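Local coordinates for Wnt inhibitor of Dorsal protein (Drosophila melanogaster, PDB 4KRR) that probably acts as a secreted Wnt-family ligand for frizzled receptors, represented here by its N-terminal domain and linker, at residues A[49-53]-A[54-58]. Residues are numbered along the deposited sequence; the frame is centred on the assembly and turned at random.
Sequences NSPNR and EDVYV
The side chain of N52 lies across that of D55 at about a right angle, its amide plane turned only 8° from the carboxylate plane, and between them the two residues close a capping box at the start of helix 53-75. N52 is the N-cap: with CG between its own backbone N and carbonyl carbon (chi1 60°), the amide curls back over the first turn, and OD1 accepts from D55 N at 2.9 Å, the donor nearly in line with the amide C=O. The reciprocal bond runs from N52 N to D55 OD2, also 2.9 Å and fairly straight at 162°, using the anti lone pair of that oxygen. Each residue thus satisfies the other's backbone N-H, and the two bonds together limit the rotation of both side chains. One cost is that N52 OD1 and D55 OD2, both acceptors, stand 3.0 Å apart; the salt bridge from K42 NZ to D55 OD1 probably offsets the carboxylate's charge.

Helical bonding begins directly behind the cap, with V56 N donating to N52 O at 3.1 Å and Y57 N to R53 O. P51, just before the box, rests its CB 3.7 Å from D55 CB and more loosely near V56 CG2, a small apolar contact just before the cap. The carboxylate of E54 is held by Y203 and S200 through OE1 and by Y169 through OE2, while R53 reaches the carbonyl of Y169 through NH1.

The cap therefore starts the helix where the loop after helix 36-44 pairs by backbone bonds of P51 with M197 and Q198, with V56 against F196 of strand 195-196; the rings of Y57 and F27 meet edge-to-face, and Y57 also touches C23 and S26 of helix 8-26.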
loop_
_atom_site.group_PDB
_atom_site.type_symbol
_atom_site.label_atom_id
_atom_site.label_comp_id
_atom_site.label_asym_id
_atom_site.label_seq_id
_atom_site.Cartn_x
_atom_site.Cartn_y
_atom_site.Cartn_z
ATOM N N ASN A 49 13.077 -4.756 -13.896
ATOM C CA ASN A 49 14.490 -4.568 -14.206
ATOM C C ASN A 49 14.904 -3.104 -14.100
ATOM O O ASN A 49 15.876 -2.772 -13.425
ATOM C CB ASN A 49 14.823 -5.124 -15.591
ATOM C CG ASN A 49 14.607 -6.622 -15.681
ATOM O OD1 ASN A 49 13.933 -7.111 -16.587
ATOM N ND2 ASN A 49 15.176 -7.359 -14.734
ATOM N N SER A 50 14.157 -2.230 -14.763
ATOM C CA SER A 50 14.454 -0.805 -14.719
ATOM C C SER A 50 13.170 0.016 -14.705
ATOM O O SER A 50 12.809 0.625 -15.709
ATOM C CB SER A 50 15.329 -0.408 -15.912
ATOM O OG SER A 50 15.684 0.961 -15.849
ATOM N N PRO A 51 12.478 0.039 -13.557
ATOM C CA PRO A 51 11.183 0.718 -13.463
ATOM C C PRO A 51 11.313 2.234 -13.513
ATOM O O PRO A 51 12.264 2.794 -12.961
ATOM C CB PRO A 51 10.664 0.283 -12.093
ATOM C CG PRO A 51 11.893 0.020 -11.300
ATOM C CD PRO A 51 12.891 -0.547 -12.268
ATOM N N ASN A 52 10.369 2.886 -14.184
ATOM C CA ASN A 52 10.280 4.338 -14.140
ATOM C C ASN A 52 9.410 4.784 -12.968
ATOM O O ASN A 52 8.858 3.948 -12.248
ATOM C CB ASN A 52 9.780 4.915 -15.473
ATOM C CG ASN A 52 8.393 4.421 -15.857
ATOM O OD1 ASN A 52 7.495 4.315 -15.021
ATOM N ND2 ASN A 52 8.213 4.124 -17.138
ATOM N N ARG A 53 9.287 6.095 -12.787
ATOM C CA ARG A 53 8.577 6.653 -11.639
ATOM C C ARG A 53 7.120 6.193 -11.566
ATOM O O ARG A 53 6.587 5.967 -10.479
ATOM C CB ARG A 53 8.649 8.183 -11.654
ATOM C CG ARG A 53 8.387 8.820 -10.296
ATOM C CD ARG A 53 8.194 10.324 -10.404
ATOM N NE ARG A 53 9.403 11.027 -10.825
ATOM C CZ ARG A 53 10.144 11.788 -10.025
ATOM N NH1 ARG A 53 9.800 11.950 -8.755
ATOM N NH2 ARG A 53 11.227 12.393 -10.496
ATOM N N GLU A 54 6.479 6.042 -12.718
ATOM C CA GLU A 54 5.091 5.591 -12.747
ATOM C C GLU A 54 4.957 4.106 -12.412
ATOM O O GLU A 54 3.978 3.701 -11.784
ATOM C CB GLU A 54 4.423 5.915 -14.087
ATOM C CG GLU A 54 4.200 7.406 -14.317
ATOM C CD GLU A 54 5.492 8.141 -14.601
ATOM O OE1 GLU A 54 6.282 7.635 -15.424
ATOM O OE2 GLU A 54 5.729 9.206 -13.990
ATOM N N ASP A 55 5.932 3.302 -12.835
ATOM C CA ASP A 55 5.972 1.883 -12.477
ATOM C C ASP A 55 6.030 1.749 -10.963
ATOM O O ASP A 55 5.344 0.918 -10.365
ATOM C CB ASP A 55 7.207 1.200 -13.076
ATOM C CG ASP A 55 7.150 1.100 -14.587
ATOM O OD1 ASP A 55 6.087 0.726 -15.126
ATOM O OD2 ASP A 55 8.179 1.394 -15.234
ATOM N N VAL A 56 6.868 2.581 -10.356
ATOM C CA VAL A 56 7.056 2.601 -8.914
ATOM C C VAL A 56 5.773 2.969 -8.168
ATOM O O VAL A 56 5.419 2.324 -7.182
ATOM C CB VAL A 56 8.192 3.569 -8.532
ATOM C CG1 VAL A 56 8.236 3.798 -7.029
ATOM C CG2 VAL A 56 9.520 3.027 -9.039
ATOM N N TYR A 57 5.071 3.994 -8.641
ATOM C CA TYR A 57 3.828 4.402 -7.992
ATOM C C TYR A 57 2.771 3.303 -8.045
ATOM O O TYR A 57 2.150 2.983 -7.033
ATOM C CB TYR A 57 3.257 5.686 -8.602
ATOM C CG TYR A 57 1.857 5.976 -8.104
ATOM C CD1 TYR A 57 1.652 6.606 -6.882
ATOM C CD2 TYR A 57 0.741 5.592 -8.839
ATOM C CE1 TYR A 57 0.374 6.859 -6.414
ATOM C CE2 TYR A 57 -0.536 5.835 -8.377
ATOM C CZ TYR A 57 -0.714 6.471 -7.166
ATOM O OH TYR A 57 -1.987 6.715 -6.712
ATOM N N VAL A 58 2.565 2.744 -9.234
ATOM C CA VAL A 58 1.535 1.731 -9.440
ATOM C C VAL A 58 1.747 0.514 -8.545
ATOM O O VAL A 58 0.808 0.029 -7.912
ATOM C CB VAL A 58 1.453 1.301 -10.918
ATOM C CG1 VAL A 58 0.497 0.132 -11.083
ATOM C CG2 VAL A 58 1.012 2.476 -11.779
#